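Local coordinates for protein glutamine synthetase (PDB 4BAX) that belongs to the glutamine synthetase family of large oligomeric enzymes, pairing a beta-grasp domain with a catalytic domain in a ten-chain assembly, at residues 107-116 with 230-241; 190-201 with 319-327. All coordinates share one frame; numbering follows the deposited sequence.

Interaction 1: residues 107-116 with 230-241; sequences QEPVFGIEQE and GAHTNFSTKAMR
Glu116 OE1 accepts from Gly230 N over 2.5 Å, met on its anti side and tilted out of the carboxylate plane. Asn234 N donates to Gly112 O over 2.6 Å and Gly112 N donates back to Asn234 O, an antiparallel hydrogen-bonded pair. Val110 and Ser236 form a second such pair; Phe111 and Phe235 lie between the two as a non-hydrogen-bonded pair. Phe235 CG is anti to its backbone N (chi1 164°) and Phe111 CG anti to its carbonyl carbon (chi1 -71°); the phenyl groups come side by side, planes inclined at 35°, with Phe111 CZ 3.5 Å from Phe235 CD1. Thr233 CG2 meets the edge of the Phe111 ring at CD2, and Pro109 CB that of Phe235 at CE1. Strands 110-121 and 231-236 are neighbours in the catalytic-domain sheet, and Phe111 faces helices 190-210 and 323-341, which cover this side. Thr237 N-caps the helix starting at Lys238, its OG1 accepting from Met240 N. Residues 107-108 hold the helix start: Lys238 N donates to Gln107 O (2.9 Å), and Arg241 NH2 to Glu108 O (2.8 Å), which lies at the guanidinium edge, near its plane. Water 1 bridges Gln107 OE1 and Thr237 OG1, while Gln107 NE2 bonds to Cys335 O.

Interaction 2: residues 190-201 with 319-327; sequences PLEVSDQLWVAR and ANVDPYVVT
Tyr324 CG lies anti to its own carbonyl carbon (chi1 -69°), which carries the hydroxyl across to helix 190-210, whereas Asp322 CG is anti to its backbone N (chi1 -173°), setting OD1 beside the indole of Trp198. Tyr324 OH donates to Asp195 OD1 over 2.5 Å, nearly along the C-O axis, while Asp195 OD2 forms a salt bridge with Arg94. Asp322 OD1 is gripped from opposite faces of its carboxylate: Trp198 NE1 reaches it at 3.3 Å, and Tyr324 N supplies the bond that makes Asp322 the N-cap of helix 323-341. Asp322 OD2 is hydrogen-bonded to Thr93 OG1. Pro323 is a knob in a hole formed by Ser194, Leu197, Trp198 and Arg201, its ring over one indole face with CG 3.6 Å from Trp198 CD1. The Trp198 five-membered ring and the Tyr324 ring lie obliquely, Trp198 CD1 3.4 Å from Tyr324 CE2. The short helical segments run nearly antiparallel (152°), axes 9.1 Å apart, and the helices lie against the catalytic-domain sheet, Val193 on Phe111 and Leu197 on Ile113 of strand 110-121. The extended Arg201 side chain gives NH2 to Val321 O at 2.7 Å, and water 3 links NH1 to Asn320 O. The buried Asp195 carboxylate and Arg201 guanidinium both have polar partners, and the tyrosine hydroxyl together with Arg94 would be expected to lower the cost of enclosing the Asp195 charge.

Overall arrangement
Interaction 1 joins neighbouring strands of the catalytic-domain sheet, partly buried and reaching toward solvent at Glu108, whereas interaction 2 is a buried helix-helix contact close to the geometric centre of the chain. The first relies mainly on backbone bonds; the second on side-chain hydrogen bonds and aromatic and proline packing. Their centres lie about 12 Å apart, and helices 190-210 and 323-341 both rest on the sheet face bearing Phe111. They meet directly at Gln115, whose OE1 probably accepts from Arg201 NE and whose NE2 probably donates to Ala319 O, so one strand amide ties together both segments of interaction 2. Along the chain, the segments of the two contacts alternate.

Interaction 1: residues 107-116 with 230-241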
# COMPACT_ATOMS: atom_id res chain seq x y z
N GLN A 107 -56.12 7.40 -30.70
CA GLN A 107 -55.67 8.64 -30.03
C GLN A 107 -54.19 8.92 -30.29
O GLN A 107 -53.69 10.04 -30.05
CB GLN A 107 -55.99 8.62 -28.55
CG GLN A 107 -57.48 8.52 -28.27
CD GLN A 107 -57.83 8.75 -26.81
OE1 GLN A 107 -57.45 9.76 -26.21
NE2 GLN A 107 -58.58 7.82 -26.24
N GLU A 108 -53.49 7.89 -30.76
CA GLU A 108 -52.07 7.97 -31.11
C GLU A 108 -51.19 8.48 -29.95
O GLU A 108 -50.47 9.47 -30.09
CB GLU A 108 -51.88 8.83 -32.36
CG GLU A 108 -52.78 8.35 -33.49
CD GLU A 108 -52.46 8.99 -34.83
OE1 GLU A 108 -51.64 9.94 -34.85
OE2 GLU A 108 -53.06 8.56 -35.84
N PRO A 109 -51.21 7.76 -28.83
CA PRO A 109 -50.39 8.20 -27.69
C PRO A 109 -48.90 8.09 -28.01
O PRO A 109 -48.47 7.14 -28.67
CB PRO A 109 -50.79 7.22 -26.58
CG PRO A 109 -51.24 5.99 -27.31
CD PRO A 109 -51.91 6.49 -28.55
N VAL A 110 -48.12 9.07 -27.54
CA VAL A 110 -46.68 9.12 -27.76
C VAL A 110 -46.01 9.44 -26.42
O VAL A 110 -46.55 10.17 -25.59
CB VAL A 110 -46.34 10.18 -28.81
CG1 VAL A 110 -44.85 10.37 -28.94
CG2 VAL A 110 -46.94 9.80 -30.16
N PHE A 111 -44.84 8.85 -26.19
CA PHE A 111 -44.16 9.04 -24.92
C PHE A 111 -42.72 9.47 -25.07
O PHE A 111 -42.03 9.06 -26.01
CB PHE A 111 -44.20 7.75 -24.11
CG PHE A 111 -45.56 7.41 -23.58
CD1 PHE A 111 -46.44 6.65 -24.33
CD2 PHE A 111 -45.98 7.88 -22.34
CE1 PHE A 111 -47.71 6.34 -23.85
CE2 PHE A 111 -47.25 7.58 -21.86
CZ PHE A 111 -48.11 6.81 -22.62
N GLY A 112 -42.27 10.29 -24.12
CA GLY A 112 -40.87 10.55 -23.93
C GLY A 112 -40.52 10.26 -22.48
O GLY A 112 -41.24 10.68 -21.55
N ILE A 113 -39.42 9.54 -22.26
CA ILE A 113 -38.97 9.25 -20.90
C ILE A 113 -37.56 9.78 -20.60
O ILE A 113 -36.59 9.53 -21.35
CB ILE A 113 -39.12 7.73 -20.55
CG1 ILE A 113 -40.57 7.28 -20.84
CG2 ILE A 113 -38.76 7.46 -19.09
CD1 ILE A 113 -40.80 5.81 -20.74
N GLU A 114 -37.45 10.55 -19.51
CA GLU A 114 -36.17 11.10 -19.10
C GLU A 114 -35.65 10.19 -17.98
O GLU A 114 -36.10 10.25 -16.83
CB GLU A 114 -36.37 12.53 -18.61
CG GLU A 114 -37.15 13.40 -19.63
CD GLU A 114 -37.39 14.83 -19.14
OE1 GLU A 114 -37.24 15.09 -17.92
OE2 GLU A 114 -37.72 15.70 -19.98
N GLN A 115 -34.68 9.36 -18.33
CA GLN A 115 -34.27 8.27 -17.46
C GLN A 115 -33.03 8.62 -16.69
O GLN A 115 -31.95 8.82 -17.25
CB GLN A 115 -34.00 7.02 -18.30
CG GLN A 115 -33.31 5.90 -17.54
CD GLN A 115 -34.24 5.11 -16.60
OE1 GLN A 115 -35.12 4.33 -17.05
NE2 GLN A 115 -34.03 5.27 -15.29
N GLU A 116 -33.20 8.67 -15.37
CA GLU A 116 -32.10 9.02 -14.51
C GLU A 116 -31.45 7.78 -13.88
O GLU A 116 -32.09 6.73 -13.72
CB GLU A 116 -32.57 9.99 -13.42
CG GLU A 116 -33.06 11.34 -13.98
CD GLU A 116 -33.53 12.33 -12.91
OE1 GLU A 116 -33.83 11.89 -11.77
OE2 GLU A 116 -33.55 13.55 -13.20
N GLY A 230 -35.32 10.04 -10.88
CA GLY A 230 -36.64 9.80 -11.45
C GLY A 230 -36.66 9.29 -12.89
O GLY A 230 -35.61 9.15 -13.51
N ALA A 231 -37.87 9.02 -13.39
CA ALA A 231 -38.12 8.75 -14.81
C ALA A 231 -39.33 9.57 -15.28
O ALA A 231 -40.44 9.04 -15.37
CB ALA A 231 -38.36 7.25 -15.08
N HIS A 232 -39.13 10.88 -15.48
CA HIS A 232 -40.20 11.78 -15.89
C HIS A 232 -40.73 11.31 -17.23
O HIS A 232 -39.95 11.01 -18.15
CB HIS A 232 -39.72 13.22 -16.01
CG HIS A 232 -39.44 13.88 -14.69
ND1 HIS A 232 -39.58 13.21 -13.49
CD2 HIS A 232 -39.07 15.14 -14.39
CE1 HIS A 232 -39.28 14.04 -12.50
NE2 HIS A 232 -38.98 15.22 -13.02
N THR A 233 -42.06 11.27 -17.36
CA THR A 233 -42.69 10.76 -18.56
C THR A 233 -43.51 11.85 -19.26
O THR A 233 -44.38 12.50 -18.67
CB THR A 233 -43.56 9.54 -18.25
OG1 THR A 233 -42.77 8.58 -17.53
CG2 THR A 233 -44.07 8.92 -19.54
N ASN A 234 -43.18 12.05 -20.53
CA ASN A 234 -43.84 13.02 -21.38
C ASN A 234 -44.87 12.30 -22.23
O ASN A 234 -44.58 11.28 -22.86
CB ASN A 234 -42.82 13.72 -22.28
CG ASN A 234 -41.73 14.42 -21.49
OD1 ASN A 234 -41.99 15.28 -20.64
ND2 ASN A 234 -40.48 14.02 -21.74
N PHE A 235 -46.08 12.85 -22.24
CA PHE A 235 -47.19 12.19 -22.87
C PHE A 235 -48.12 13.11 -23.64
O PHE A 235 -48.46 14.20 -23.16
CB PHE A 235 -47.98 11.42 -21.82
CG PHE A 235 -49.33 11.01 -22.27
CD1 PHE A 235 -49.50 9.96 -23.15
CD2 PHE A 235 -50.45 11.72 -21.84
CE1 PHE A 235 -50.76 9.59 -23.56
CE2 PHE A 235 -51.72 11.35 -22.26
CZ PHE A 235 -51.88 10.28 -23.11
N SER A 236 -48.56 12.65 -24.81
CA SER A 236 -49.55 13.38 -25.61
C SER A 236 -50.32 12.42 -26.51
O SER A 236 -49.88 11.31 -26.81
CB SER A 236 -48.89 14.50 -26.46
OG SER A 236 -48.21 13.99 -27.61
N THR A 237 -51.48 12.90 -26.95
CA THR A 237 -52.29 12.22 -27.93
C THR A 237 -52.41 13.22 -29.06
O THR A 237 -51.98 14.37 -28.90
CB THR A 237 -53.70 11.91 -27.40
OG1 THR A 237 -54.35 13.14 -27.03
CG2 THR A 237 -53.65 10.92 -26.21
N LYS A 238 -53.00 12.81 -30.19
CA LYS A 238 -53.13 13.69 -31.35
C LYS A 238 -53.92 14.94 -30.95
O LYS A 238 -53.55 16.07 -31.31
CB LYS A 238 -53.83 12.95 -32.49
CG LYS A 238 -53.86 13.70 -33.82
CD LYS A 238 -54.69 12.96 -34.88
CE LYS A 238 -56.17 12.80 -34.45
NZ LYS A 238 -56.98 14.07 -34.48
N ALA A 239 -54.98 14.73 -30.17
CA ALA A 239 -55.81 15.82 -29.65
C ALA A 239 -55.03 16.78 -28.74
O ALA A 239 -55.18 18.00 -28.83
CB ALA A 239 -57.02 15.25 -28.91
N MET A 240 -54.18 16.23 -27.89
CA MET A 240 -53.37 17.05 -27.01
C MET A 240 -52.36 17.90 -27.81
O MET A 240 -52.10 19.05 -27.48
CB MET A 240 -52.66 16.18 -25.98
CG MET A 240 -53.64 15.59 -24.97
SD MET A 240 -52.90 14.28 -23.99
CE MET A 240 -51.84 15.25 -22.89
N ARG A 241 -51.79 17.31 -28.85
CA ARG A 241 -50.90 18.05 -29.74
C ARG A 241 -51.65 19.11 -30.55
O ARG A 241 -51.06 20.10 -31.00
CB ARG A 241 -50.09 17.12 -30.65
CG ARG A 241 -49.45 15.96 -29.94
CD ARG A 241 -48.56 15.15 -30.87
NE ARG A 241 -49.30 14.00 -31.43
CZ ARG A 241 -49.58 12.88 -30.76
NH1 ARG A 241 -49.22 12.74 -29.47
NH2 ARG A 241 -50.25 11.90 -31.36
O HOH W 1 -57.06 11.99 -27.44
O HOH W 2 -36.43 11.88 -14.60

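Interaction 2: residues 190-201 with 319-327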
# COMPACT_ATOMS: atom_id res chain seq x y z
N PRO A 190 -45.99 3.71 -27.32
CA PRO A 190 -45.81 3.10 -25.99
C PRO A 190 -44.98 1.81 -25.99
O PRO A 190 -44.05 1.67 -25.19
CB PRO A 190 -47.25 2.80 -25.54
CG PRO A 190 -48.10 3.77 -26.29
CD PRO A 190 -47.40 4.04 -27.61
N LEU A 191 -45.28 0.90 -26.91
CA LEU A 191 -44.51 -0.33 -26.99
C LEU A 191 -43.08 -0.08 -27.44
O LEU A 191 -42.13 -0.65 -26.89
CB LEU A 191 -45.19 -1.37 -27.88
CG LEU A 191 -46.46 -1.99 -27.28
CD1 LEU A 191 -47.36 -2.60 -28.35
CD2 LEU A 191 -46.08 -3.05 -26.23
N GLU A 192 -42.92 0.80 -28.43
CA GLU A 192 -41.60 1.09 -28.94
C GLU A 192 -40.72 1.82 -27.89
O GLU A 192 -39.53 1.50 -27.72
CB GLU A 192 -41.68 1.88 -30.26
CG GLU A 192 -40.37 1.94 -31.05
CD GLU A 192 -39.92 0.61 -31.67
OE1 GLU A 192 -40.63 -0.41 -31.53
OE2 GLU A 192 -38.81 0.58 -32.27
N VAL A 193 -41.31 2.76 -27.17
CA VAL A 193 -40.56 3.48 -26.15
C VAL A 193 -40.12 2.60 -24.99
O VAL A 193 -39.00 2.73 -24.48
CB VAL A 193 -41.32 4.73 -25.64
CG1 VAL A 193 -42.37 4.38 -24.58
CG2 VAL A 193 -40.33 5.79 -25.14
N SER A 194 -40.99 1.66 -24.62
CA SER A 194 -40.77 0.76 -23.51
C SER A 194 -39.71 -0.26 -23.83
O SER A 194 -38.82 -0.54 -23.01
CB SER A 194 -42.08 0.05 -23.14
OG SER A 194 -43.01 0.89 -22.48
N ASP A 195 -39.78 -0.78 -25.05
CA ASP A 195 -38.82 -1.76 -25.54
C ASP A 195 -37.43 -1.14 -25.62
O ASP A 195 -36.46 -1.76 -25.18
CB ASP A 195 -39.23 -2.29 -26.92
CG ASP A 195 -40.42 -3.25 -26.84
OD1 ASP A 195 -40.69 -3.79 -25.74
OD2 ASP A 195 -41.11 -3.45 -27.87
N GLN A 196 -37.34 0.08 -26.16
CA GLN A 196 -36.03 0.73 -26.34
C GLN A 196 -35.36 1.09 -25.01
O GLN A 196 -34.16 0.88 -24.83
CB GLN A 196 -36.15 1.98 -27.24
CG GLN A 196 -36.59 1.72 -28.70
CD GLN A 196 -36.27 2.88 -29.66
OE1 GLN A 196 -35.57 3.83 -29.31
NE2 GLN A 196 -36.76 2.77 -30.91
N LEU A 197 -36.17 1.54 -24.04
CA LEU A 197 -35.70 1.90 -22.71
C LEU A 197 -35.10 0.70 -21.95
O LEU A 197 -34.05 0.83 -21.27
CB LEU A 197 -36.83 2.54 -21.89
CG LEU A 197 -36.46 2.93 -20.45
CD1 LEU A 197 -35.21 3.81 -20.42
CD2 LEU A 197 -37.62 3.64 -19.73
N TRP A 198 -35.76 -0.46 -22.08
CA TRP A 198 -35.26 -1.67 -21.44
C TRP A 198 -33.91 -2.07 -22.03
O TRP A 198 -32.97 -2.41 -21.30
CB TRP A 198 -36.25 -2.84 -21.58
CG TRP A 198 -37.22 -2.90 -20.45
CD1 TRP A 198 -38.60 -2.84 -20.51
CD2 TRP A 198 -36.89 -2.97 -19.06
NE1 TRP A 198 -39.14 -2.91 -19.24
CE2 TRP A 198 -38.11 -2.98 -18.34
CE3 TRP A 198 -35.68 -3.04 -18.36
CZ2 TRP A 198 -38.15 -3.06 -16.94
CZ3 TRP A 198 -35.72 -3.11 -16.97
CH2 TRP A 198 -36.94 -3.13 -16.28
N VAL A 199 -33.82 -1.94 -23.34
CA VAL A 199 -32.61 -2.25 -24.04
C VAL A 199 -31.53 -1.22 -23.68
O VAL A 199 -30.36 -1.55 -23.44
CB VAL A 199 -32.84 -2.34 -25.55
CG1 VAL A 199 -31.51 -2.46 -26.26
CG2 VAL A 199 -33.75 -3.52 -25.88
N ALA A 200 -31.95 0.04 -23.62
CA ALA A 200 -31.04 1.09 -23.24
C ALA A 200 -30.52 0.91 -21.79
O ALA A 200 -29.34 1.17 -21.50
CB ALA A 200 -31.69 2.48 -23.45
N ARG A 201 -31.40 0.44 -20.89
CA ARG A 201 -30.98 0.11 -19.52
C ARG A 201 -29.98 -1.03 -19.57
O ARG A 201 -28.93 -1.01 -18.91
CB ARG A 201 -32.17 -0.30 -18.65
CG ARG A 201 -32.97 0.86 -18.05
CD ARG A 201 -34.44 0.45 -17.82
NE ARG A 201 -35.21 1.48 -17.12
CZ ARG A 201 -36.17 1.25 -16.22
NH1 ARG A 201 -36.52 0.01 -15.89
NH2 ARG A 201 -36.80 2.29 -15.66
N ALA A 319 -36.99 6.33 -11.10
CA ALA A 319 -36.03 5.83 -12.08
C ALA A 319 -36.14 4.31 -12.23
O ALA A 319 -35.74 3.76 -13.26
CB ALA A 319 -34.61 6.23 -11.70
N ASN A 320 -36.67 3.63 -11.20
CA ASN A 320 -36.82 2.17 -11.26
C ASN A 320 -38.21 1.71 -11.71
O ASN A 320 -38.56 0.55 -11.52
CB ASN A 320 -36.40 1.51 -9.93
CG ASN A 320 -37.34 1.87 -8.78
OD1 ASN A 320 -38.22 2.73 -8.92
ND2 ASN A 320 -37.12 1.24 -7.63
N VAL A 321 -39.00 2.61 -12.29
CA VAL A 321 -40.31 2.21 -12.81
C VAL A 321 -40.15 1.28 -14.02
O VAL A 321 -39.21 1.40 -14.79
CB VAL A 321 -41.16 3.44 -13.21
CG1 VAL A 321 -40.59 4.15 -14.44
CG2 VAL A 321 -42.63 3.03 -13.39
N ASP A 322 -41.07 0.33 -14.15
CA ASP A 322 -41.19 -0.47 -15.37
C ASP A 322 -41.89 0.40 -16.41
O ASP A 322 -43.04 0.82 -16.19
CB ASP A 322 -42.02 -1.73 -15.08
CG ASP A 322 -42.05 -2.72 -16.26
OD1 ASP A 322 -41.79 -2.32 -17.42
OD2 ASP A 322 -42.33 -3.92 -16.02
N PRO A 323 -41.24 0.64 -17.55
CA PRO A 323 -41.83 1.46 -18.63
C PRO A 323 -43.15 0.87 -19.16
O PRO A 323 -44.08 1.64 -19.44
CB PRO A 323 -40.75 1.48 -19.73
CG PRO A 323 -39.79 0.36 -19.37
CD PRO A 323 -39.85 0.24 -17.86
N TYR A 324 -43.25 -0.46 -19.19
CA TYR A 324 -44.46 -1.12 -19.66
C TYR A 324 -45.66 -0.73 -18.80
O TYR A 324 -46.78 -0.56 -19.30
CB TYR A 324 -44.30 -2.66 -19.62
CG TYR A 324 -43.32 -3.23 -20.63
CD1 TYR A 324 -43.35 -2.85 -21.96
CD2 TYR A 324 -42.32 -4.12 -20.23
CE1 TYR A 324 -42.43 -3.35 -22.87
CE2 TYR A 324 -41.40 -4.63 -21.14
CZ TYR A 324 -41.47 -4.24 -22.46
OH TYR A 324 -40.57 -4.74 -23.38
N VAL A 325 -45.40 -0.60 -17.50
CA VAL A 325 -46.42 -0.23 -16.53
C VAL A 325 -46.84 1.25 -16.55
O VAL A 325 -48.03 1.57 -16.67
CB VAL A 325 -46.00 -0.68 -15.11
CG1 VAL A 325 -47.02 -0.27 -14.06
CG2 VAL A 325 -45.77 -2.20 -15.09
N VAL A 326 -45.87 2.17 -16.49
CA VAL A 326 -46.19 3.59 -16.47
C VAL A 326 -46.89 4.01 -17.76
O VAL A 326 -47.87 4.77 -17.73
CB VAL A 326 -44.97 4.49 -16.13
CG1 VAL A 326 -43.80 4.28 -17.14
CG2 VAL A 326 -45.38 5.93 -16.02
N THR A 327 -46.43 3.46 -18.88
CA THR A 327 -47.07 3.75 -20.17
C THR A 327 -48.50 3.20 -20.20
O THR A 327 -49.43 3.92 -20.60
CB THR A 327 -46.25 3.19 -21.39
OG1 THR A 327 -45.97 1.80 -21.21
CG2 THR A 327 -44.96 3.97 -21.63
O HOH W 3 -37.55 -1.36 -13.38